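Trans-4-hydroxy-L-proline dehydratase (Clostridioides difficile 70-100-2010, PDB 6VXC) catalyses the glycyl-radical-dependent dehydration of trans-4-hydroxy-L-proline to (S)-1-pyrroline-5-carboxylate, a step in the anaerobic degradation of hydroxyproline. Local coordinates at residues F285-V290 and W297-P302; Q281-V286 and V336-Q341. All blocks are in the same frame, centred on the assembly; numbering follows the deposited sequence.

Interaction 1 of 2, residues F285-V290 and W297-P302; sequences FVHIGV and WDAFTP
F300 receives the methyl CG2 of V290 over one face of its ring, a CH-pi contact with CG2 3.9 Å from the ring centroid and 25° off the normal. The methyl is displaced toward the rim on the CG side, as its 3.5 Å approach to F300 CG confirms. V286, one helical turn earlier, adds CG1, which lies 3.8 Å from F300 CE2; this methyl meets the ring obliquely. Between the two valines in sequence, H287 runs past F300 in the opposite sense. With its CG anti to the backbone N (chi1 -178°), the imidazole reaches the loop backbone, where F300 O lies at the imidazole edge, near its plane, 3.2 Å from H287 CE1. H287 ND1 is 3.5 Å from the same oxygen, but the angle is too poor for a hydrogen bond; ND1 instead bonds to the hydroxyl of Y283. Outside the pair, M544 of helix 542-546 and C183 also touch F300, and T301 OG1 bonds to N362 O. The buried contact folds the loop back onto helix 276-293, in sequence belonging to the pyruvate formate-lyase family, with the T301 side chain about 10 Å from that of E456, the proton acceptor inferred by similarity.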
ATOM      1  N   PHE A 285      -0.520 -13.850  14.520  1.00 15.26           N
ATOM      2  CA  PHE A 285      -1.342 -14.960  14.041  1.00 13.33           C
ATOM      3  C   PHE A 285      -2.458 -14.459  13.130  1.00 13.15           C
ATOM      4  O   PHE A 285      -2.728 -15.043  12.072  1.00 15.00           O
ATOM      5  CB  PHE A 285      -1.930 -15.735  15.225  1.00 11.14           C
ATOM      6  CG  PHE A 285      -1.006 -16.780  15.809  1.00 14.72           C
ATOM      7  CD1 PHE A 285      -0.058 -17.423  15.016  1.00 13.61           C
ATOM      8  CD2 PHE A 285      -1.112 -17.143  17.150  1.00 12.12           C
ATOM      9  CE1 PHE A 285       0.790 -18.396  15.555  1.00 15.68           C
ATOM     10  CE2 PHE A 285      -0.269 -18.121  17.703  1.00 13.50           C
ATOM     11  CZ  PHE A 285       0.681 -18.751  16.905  1.00 13.19           C
ATOM     12  N   VAL A 286      -3.138 -13.391  13.544  1.00 13.87           N
ATOM     13  CA  VAL A 286      -4.170 -12.787  12.707  1.00 12.63           C
ATOM     14  C   VAL A 286      -3.567 -12.331  11.381  1.00 12.06           C
ATOM     15  O   VAL A 286      -4.162 -12.516  10.318  1.00 14.07           O
ATOM     16  CB  VAL A 286      -4.857 -11.621  13.446  1.00 11.06           C
ATOM     17  CG1 VAL A 286      -5.815 -10.885  12.514  1.00 10.91           C
ATOM     18  CG2 VAL A 286      -5.577 -12.093  14.706  1.00 11.74           C
ATOM     19  N   HIS A 287      -2.377 -11.734  11.426  1.00 11.93           N
ATOM     20  CA  HIS A 287      -1.691 -11.318  10.204  1.00 13.12           C
ATOM     21  C   HIS A 287      -1.444 -12.506   9.270  1.00 13.29           C
ATOM     22  O   HIS A 287      -1.811 -12.469   8.093  1.00 13.94           O
ATOM     23  CB  HIS A 287      -0.371 -10.628  10.579  1.00 11.40           C
ATOM     24  CG  HIS A 287       0.411 -10.105   9.417  1.00 11.13           C
ATOM     25  ND1 HIS A 287       0.614  -8.759   9.202  1.00  9.14           N
ATOM     26  CD2 HIS A 287       1.094 -10.746   8.437  1.00 11.08           C
ATOM     27  CE1 HIS A 287       1.349  -8.592   8.119  1.00  9.71           C
ATOM     28  NE2 HIS A 287       1.664  -9.781   7.640  1.00 10.12           N
ATOM     29  N   ILE A 288      -0.862 -13.587   9.795  1.00 14.93           N
ATOM     30  CA  ILE A 288      -0.653 -14.791   8.995  1.00 13.56           C
ATOM     31  C   ILE A 288      -1.981 -15.279   8.433  1.00 12.66           C
ATOM     32  O   ILE A 288      -2.065 -15.720   7.284  1.00 12.66           O
ATOM     33  CB  ILE A 288       0.027 -15.889   9.836  1.00 13.06           C
ATOM     34  CG1 ILE A 288       1.443 -15.456  10.224  1.00 11.68           C
ATOM     35  CG2 ILE A 288       0.068 -17.217   9.075  1.00 13.57           C
ATOM     36  CD1 ILE A 288       2.323 -15.236   9.030  1.00 15.66           C
ATOM     37  N   GLY A 289      -3.026 -15.228   9.242  1.00 15.50           N
ATOM     38  CA  GLY A 289      -4.332 -15.672   8.822  1.00 12.41           C
ATOM     39  C   GLY A 289      -4.901 -14.901   7.648  1.00 13.36           C
ATOM     40  O   GLY A 289      -5.250 -15.508   6.626  1.00 15.33           O
ATOM     41  N   VAL A 290      -5.010 -13.573   7.767  1.00 13.72           N
ATOM     42  CA  VAL A 290      -5.713 -12.827   6.717  1.00 11.07           C
ATOM     43  C   VAL A 290      -4.896 -12.777   5.440  1.00 11.92           C
ATOM     44  O   VAL A 290      -5.458 -12.692   4.340  1.00 14.55           O
ATOM     45  CB  VAL A 290      -6.113 -11.422   7.196  1.00 13.90           C
ATOM     46  CG1 VAL A 290      -7.109 -11.528   8.363  1.00 13.74           C
ATOM     47  CG2 VAL A 290      -4.862 -10.573   7.564  1.00 10.31           C
ATOM     48  N   TRP A 297      -3.915  -6.766  -0.924  1.00 12.13           N
ATOM     49  CA  TRP A 297      -3.043  -5.608  -1.075  1.00 11.62           C
ATOM     50  C   TRP A 297      -2.578  -5.098   0.284  1.00 13.43           C
ATOM     51  O   TRP A 297      -3.367  -4.990   1.221  1.00 13.64           O
ATOM     52  CB  TRP A 297      -3.768  -4.489  -1.830  1.00 12.49           C
ATOM     53  CG  TRP A 297      -3.706  -4.635  -3.325  1.00 12.69           C
ATOM     54  CD1 TRP A 297      -4.706  -5.051  -4.160  1.00 11.04           C
ATOM     55  CD2 TRP A 297      -2.571  -4.370  -4.157  1.00 14.52           C
ATOM     56  NE1 TRP A 297      -4.257  -5.055  -5.465  1.00 12.14           N
ATOM     57  CE2 TRP A 297      -2.950  -4.645  -5.486  1.00 13.05           C
ATOM     58  CE3 TRP A 297      -1.265  -3.928  -3.902  1.00 14.67           C
ATOM     59  CZ2 TRP A 297      -2.074  -4.488  -6.555  1.00 15.58           C
ATOM     60  CZ3 TRP A 297      -0.396  -3.769  -4.971  1.00 15.67           C
ATOM     61  CH2 TRP A 297      -0.806  -4.054  -6.278  1.00 16.52           C
ATOM     62  N   ASP A 298      -1.288  -4.774   0.380  1.00 13.44           N
ATOM     63  CA  ASP A 298      -0.702  -4.161   1.581  1.00 13.74           C
ATOM     64  C   ASP A 298      -0.763  -5.080   2.799  1.00 15.62           C
ATOM     65  O   ASP A 298      -0.836  -4.605   3.938  1.00 13.75           O
ATOM     66  CB  ASP A 298      -1.373  -2.827   1.902  1.00 15.05           C
ATOM     67  CG  ASP A 298      -1.173  -1.790   0.798  1.00 14.80           C
ATOM     68  OD1 ASP A 298      -0.385  -2.048  -0.134  1.00 15.66           O
ATOM     69  OD2 ASP A 298      -1.798  -0.725   0.875  1.00 22.21           O
ATOM     70  N   ALA A 299      -0.685  -6.392   2.561  1.00 14.31           N
ATOM     71  CA  ALA A 299      -0.610  -7.395   3.623  1.00 10.10           C
ATOM     72  C   ALA A 299      -1.588  -7.106   4.758  1.00 12.53           C
ATOM     73  O   ALA A 299      -2.801  -7.100   4.554  1.00 13.31           O
ATOM     74  CB  ALA A 299       0.825  -7.479   4.144  1.00  9.32           C
ATOM     75  N   PHE A 300      -1.068  -6.891   5.963  1.00 12.75           N
ATOM     76  CA  PHE A 300      -1.870  -6.485   7.113  1.00 13.40           C
ATOM     77  C   PHE A 300      -0.979  -5.631   8.003  1.00 11.31           C
ATOM     78  O   PHE A 300       0.241  -5.607   7.837  1.00 14.87           O
ATOM     79  CB  PHE A 300      -2.441  -7.711   7.875  1.00 11.00           C
ATOM     80  CG  PHE A 300      -3.697  -7.416   8.666  1.00 13.02           C
ATOM     81  CD1 PHE A 300      -4.716  -6.653   8.126  1.00 13.31           C
ATOM     82  CD2 PHE A 300      -3.872  -7.932   9.932  1.00 11.55           C
ATOM     83  CE1 PHE A 300      -5.876  -6.398   8.836  1.00 13.54           C
ATOM     84  CE2 PHE A 300      -5.031  -7.678  10.654  1.00 12.97           C
ATOM     85  CZ  PHE A 300      -6.035  -6.921  10.110  1.00 15.00           C
ATOM     86  N   THR A 301      -1.593  -4.899   8.930  1.00 13.04           N
ATOM     87  CA  THR A 301      -0.814  -4.070   9.838  1.00 10.96           C
ATOM     88  C   THR A 301      -1.599  -3.857  11.115  1.00  9.87           C
ATOM     89  O   THR A 301      -2.821  -3.679  11.065  1.00 13.39           O
ATOM     90  CB  THR A 301      -0.457  -2.695   9.229  1.00 12.45           C
ATOM     91  OG1 THR A 301       0.015  -1.826  10.265  1.00 13.50           O
ATOM     92  CG2 THR A 301      -1.667  -2.048   8.557  1.00 10.28           C
ATOM     93  N   PRO A 302      -0.927  -3.803  12.264  1.00 10.25           N
ATOM     94  CA  PRO A 302      -1.639  -3.469  13.502  1.00  9.96           C
ATOM     95  C   PRO A 302      -2.097  -2.021  13.554  1.00 11.70           C
ATOM     96  O   PRO A 302      -2.887  -1.671  14.448  1.00 13.79           O
ATOM     97  CB  PRO A 302      -0.596  -3.772  14.587  1.00  9.52           C
ATOM     98  CG  PRO A 302       0.699  -3.522  13.893  1.00  9.41           C
ATOM     99  CD  PRO A 302       0.519  -3.983  12.487  1.00  8.77           C
TER

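Interaction 2 of 2, residues Q281-V286 and V336-Q341; sequences QMYWFV and VKFNNQ
W284 lays one face of its indole against K337 and turns an edge to F338. Over the face of the six-membered ring lies K337 CB, 3.8 Å from the centroid and 20° off the normal, which meets the criteria for a CH-pi contact. The lysine chain then bends at its second and third torsions, bringing CE within 3.7 Å of W284 NE1 before the ammonium group leaves for salt bridges with E92 and E87. Toward F338 the planes stand at 73° with centroids 5.1 Å apart, a T-shaped stack in which W284 CZ3 lies 3.8 Å above the F338 plane, over the ring centre. Q341 closes another part of the indole rim, its CG lying near the ring plane and 3.8 Å from W284 CZ2. The side-chain amide is held in part by a bond from Q341 NE2 to K337 O (3.0 Å, N-H...O 157°), and further by E92, which NE2 also meets, and by K93 N, which bonds to OE1. The K337 carbonyl also accepts from N340 N, so two donors grip it. Y283 approaches F338 at about a right angle, with CE2 3.9 Å from F338 CZ. The indole is anchored in turn by a bond from NE1 to G91 O. The contact thus joins the middle of helix 276-293 to the last part of helix 324-339 and the turn that follows, with the 87-93 region bonded to both sides and helix 186-189 packed against Y283.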
ATOM      1  N   GLN A 281       1.774 -11.718  19.749  1.00 15.24           N
ATOM      2  CA  GLN A 281       1.573 -13.001  19.084  1.00 12.64           C
ATOM      3  C   GLN A 281       0.164 -13.117  18.513  1.00 12.28           C
ATOM      4  O   GLN A 281      -0.017 -13.661  17.420  1.00 13.25           O
ATOM      5  CB  GLN A 281       1.865 -14.152  20.055  1.00 14.52           C
ATOM      6  CG  GLN A 281       1.696 -15.564  19.457  1.00 15.23           C
ATOM      7  CD  GLN A 281       2.718 -15.890  18.366  1.00 15.28           C
ATOM      8  OE1 GLN A 281       3.874 -16.155  18.660  1.00 17.85           O
ATOM      9  NE2 GLN A 281       2.283 -15.901  17.104  1.00 16.61           N
ATOM     10  N   MET A 282      -0.840 -12.601  19.224  1.00 13.07           N
ATOM     11  CA  MET A 282      -2.199 -12.576  18.676  1.00 13.03           C
ATOM     12  C   MET A 282      -2.239 -11.776  17.373  1.00 13.64           C
ATOM     13  O   MET A 282      -2.772 -12.246  16.362  1.00 14.66           O
ATOM     14  CB  MET A 282      -3.186 -11.999  19.704  1.00 11.16           C
ATOM     15  CG  MET A 282      -4.587 -11.643  19.163  1.00 12.15           C
ATOM     16  SD  MET A 282      -5.608 -13.081  18.699  1.00 17.08           S
ATOM     17  CE  MET A 282      -6.544 -13.287  20.203  1.00 14.90           C
ATOM     18  N   TYR A 283      -1.661 -10.572  17.367  1.00 12.86           N
ATOM     19  CA  TYR A 283      -1.650  -9.806  16.130  1.00 11.06           C
ATOM     20  C   TYR A 283      -0.997 -10.602  15.010  1.00 13.02           C
ATOM     21  O   TYR A 283      -1.528 -10.661  13.894  1.00 14.06           O
ATOM     22  CB  TYR A 283      -0.940  -8.452  16.273  1.00 11.93           C
ATOM     23  CG  TYR A 283      -0.761  -7.926  14.868  1.00 12.46           C
ATOM     24  CD1 TYR A 283      -1.824  -7.341  14.192  1.00 10.93           C
ATOM     25  CD2 TYR A 283       0.403  -8.178  14.158  1.00 12.91           C
ATOM     26  CE1 TYR A 283      -1.699  -6.944  12.886  1.00 10.47           C
ATOM     27  CE2 TYR A 283       0.530  -7.789  12.839  1.00 10.65           C
ATOM     28  CZ  TYR A 283      -0.528  -7.184  12.213  1.00  9.67           C
ATOM     29  OH  TYR A 283      -0.408  -6.799  10.916  1.00 13.26           O
ATOM     30  N   TRP A 284       0.161 -11.221  15.283  1.00 12.53           N
ATOM     31  CA  TRP A 284       0.899 -11.869  14.204  1.00 11.77           C
ATOM     32  C   TRP A 284       0.158 -13.084  13.654  1.00 12.57           C
ATOM     33  O   TRP A 284       0.212 -13.349  12.449  1.00 14.49           O
ATOM     34  CB  TRP A 284       2.316 -12.257  14.647  1.00 10.73           C
ATOM     35  CG  TRP A 284       3.089 -12.707  13.443  1.00 11.89           C
ATOM     36  CD1 TRP A 284       3.566 -13.957  13.188  1.00 11.83           C
ATOM     37  CD2 TRP A 284       3.405 -11.912  12.287  1.00 12.17           C
ATOM     38  NE1 TRP A 284       4.174 -13.990  11.960  1.00 14.32           N
ATOM     39  CE2 TRP A 284       4.097 -12.745  11.387  1.00 12.18           C
ATOM     40  CE3 TRP A 284       3.188 -10.576  11.939  1.00  9.74           C
ATOM     41  CZ2 TRP A 284       4.556 -12.294  10.152  1.00  9.35           C
ATOM     42  CZ3 TRP A 284       3.654 -10.120  10.710  1.00 10.16           C
ATOM     43  CH2 TRP A 284       4.328 -10.982   9.832  1.00 10.65           C
ATOM     44  N   PHE A 285      -0.520 -13.850  14.520  1.00 15.26           N
ATOM     45  CA  PHE A 285      -1.342 -14.960  14.041  1.00 13.33           C
ATOM     46  C   PHE A 285      -2.458 -14.459  13.130  1.00 13.15           C
ATOM     47  O   PHE A 285      -2.728 -15.043  12.072  1.00 15.00           O
ATOM     48  CB  PHE A 285      -1.930 -15.735  15.225  1.00 11.14           C
ATOM     49  CG  PHE A 285      -1.006 -16.780  15.809  1.00 14.72           C
ATOM     50  CD1 PHE A 285      -0.058 -17.423  15.016  1.00 13.61           C
ATOM     51  CD2 PHE A 285      -1.112 -17.143  17.150  1.00 12.12           C
ATOM     52  CE1 PHE A 285       0.790 -18.396  15.555  1.00 15.68           C
ATOM     53  CE2 PHE A 285      -0.269 -18.121  17.703  1.00 13.50           C
ATOM     54  CZ  PHE A 285       0.681 -18.751  16.905  1.00 13.19           C
ATOM     55  N   VAL A 286      -3.138 -13.391  13.544  1.00 13.87           N
ATOM     56  CA  VAL A 286      -4.170 -12.787  12.707  1.00 12.63           C
ATOM     57  C   VAL A 286      -3.567 -12.331  11.381  1.00 12.06           C
ATOM     58  O   VAL A 286      -4.162 -12.516  10.318  1.00 14.07           O
ATOM     59  CB  VAL A 286      -4.857 -11.621  13.446  1.00 11.06           C
ATOM     60  CG1 VAL A 286      -5.815 -10.885  12.514  1.00 10.91           C
ATOM     61  CG2 VAL A 286      -5.577 -12.093  14.706  1.00 11.74           C
ATOM     62  N   VAL A 336      11.263  -8.390  12.426  1.00 11.49           N
ATOM     63  CA  VAL A 336      11.842  -9.427  11.585  1.00 11.43           C
ATOM     64  C   VAL A 336      10.745 -10.272  10.943  1.00 12.05           C
ATOM     65  O   VAL A 336      10.859 -10.672   9.781  1.00 13.27           O
ATOM     66  CB  VAL A 336      12.822 -10.296  12.399  1.00 12.77           C
ATOM     67  CG1 VAL A 336      13.216 -11.521  11.598  1.00 10.78           C
ATOM     68  CG2 VAL A 336      14.054  -9.482  12.832  1.00  9.79           C
ATOM     69  N   LYS A 337       9.668 -10.565  11.684  1.00 14.22           N
ATOM     70  CA  LYS A 337       8.589 -11.374  11.111  1.00 12.14           C
ATOM     71  C   LYS A 337       7.982 -10.702   9.882  1.00 14.21           C
ATOM     72  O   LYS A 337       7.755 -11.355   8.857  1.00 14.64           O
ATOM     73  CB  LYS A 337       7.501 -11.670  12.140  1.00 10.00           C
ATOM     74  CG  LYS A 337       7.954 -12.461  13.355  1.00 14.59           C
ATOM     75  CD  LYS A 337       8.611 -13.810  12.979  1.00 18.90           C
ATOM     76  CE  LYS A 337       7.747 -14.717  12.142  1.00 16.88           C
ATOM     77  NZ  LYS A 337       8.408 -16.032  11.801  1.00 15.87           N
ATOM     78  N   PHE A 338       7.706  -9.397   9.970  1.00 12.17           N
ATOM     79  CA  PHE A 338       7.268  -8.659   8.786  1.00 12.38           C
ATOM     80  C   PHE A 338       8.269  -8.824   7.642  1.00 13.07           C
ATOM     81  O   PHE A 338       7.890  -9.091   6.497  1.00 14.63           O
ATOM     82  CB  PHE A 338       7.108  -7.171   9.108  1.00  9.83           C
ATOM     83  CG  PHE A 338       5.849  -6.807   9.845  1.00  9.76           C
ATOM     84  CD1 PHE A 338       4.631  -6.742   9.192  1.00  9.36           C
ATOM     85  CD2 PHE A 338       5.904  -6.442  11.194  1.00  9.26           C
ATOM     86  CE1 PHE A 338       3.487  -6.361   9.865  1.00  9.31           C
ATOM     87  CE2 PHE A 338       4.770  -6.070  11.874  1.00  9.60           C
ATOM     88  CZ  PHE A 338       3.557  -6.025  11.215  1.00 10.18           C
ATOM     89  N   ASN A 339       9.562  -8.656   7.939  1.00 11.90           N
ATOM     90  CA  ASN A 339      10.587  -8.705   6.905  1.00 12.94           C
ATOM     91  C   ASN A 339      10.757 -10.093   6.303  1.00 11.95           C
ATOM     92  O   ASN A 339      11.367 -10.209   5.236  1.00 14.57           O
ATOM     93  CB  ASN A 339      11.940  -8.221   7.451  1.00 11.11           C
ATOM     94  CG  ASN A 339      12.914  -7.849   6.336  1.00 13.26           C
ATOM     95  OD1 ASN A 339      12.692  -6.884   5.601  1.00 14.98           O
ATOM     96  ND2 ASN A 339      14.007  -8.586   6.230  1.00 13.04           N
ATOM     97  N   ASN A 340      10.246 -11.133   6.962  1.00 11.92           N
ATOM     98  CA  ASN A 340      10.251 -12.483   6.415  1.00 14.15           C
ATOM     99  C   ASN A 340       9.125 -12.753   5.410  1.00 13.71           C
ATOM    100  O   ASN A 340       9.153 -13.816   4.785  1.00 14.47           O
ATOM    101  CB  ASN A 340      10.141 -13.524   7.551  1.00 12.12           C
ATOM    102  CG  ASN A 340      11.446 -13.698   8.326  1.00 14.69           C
ATOM    103  OD1 ASN A 340      12.473 -13.148   7.961  1.00 16.24           O
ATOM    104  ND2 ASN A 340      11.400 -14.490   9.386  1.00 16.13           N
ATOM    105  N   GLN A 341       8.167 -11.835   5.223  1.00 13.99           N
ATOM    106  CA  GLN A 341       7.007 -12.048   4.342  1.00 13.51           C
ATOM    107  C   GLN A 341       7.040 -11.111   3.137  1.00 12.23           C
ATOM    108  O   GLN A 341       6.547  -9.971   3.217  1.00 15.19           O
ATOM    109  CB  GLN A 341       5.683 -11.855   5.100  1.00 13.00           C
ATOM    110  CG  GLN A 341       5.683 -12.340   6.559  1.00 12.04           C
ATOM    111  CD  GLN A 341       6.100 -13.787   6.706  1.00 13.81           C
ATOM    112  OE1 GLN A 341       5.679 -14.660   5.943  1.00 16.16           O
ATOM    113  NE2 GLN A 341       6.926 -14.053   7.709  1.00 15.12           N
TER

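Both contacts use helix 276-293, where their segments overlap at F285 and V286, though V286 touches the partner in interaction 1 only; they lie about 8 Å apart, centre to centre. Along the chain the helix comes first, followed by the loop 297-302 of interaction 1, then helix 305-318 and finally helix 324-339, which supplies the partner in interaction 2. The two meet directly: Y283 OH lies 3.0 Å from T301 CA, and H287 CE1 lies 3.5 Å from F338 CE1. H287 also stacks on W284, connecting the aromatic packing of the two sites. One helix, through buried side chains, therefore packs against both a nearby loop and a more distant helix, with interaction 1 the nearer to the chain centre.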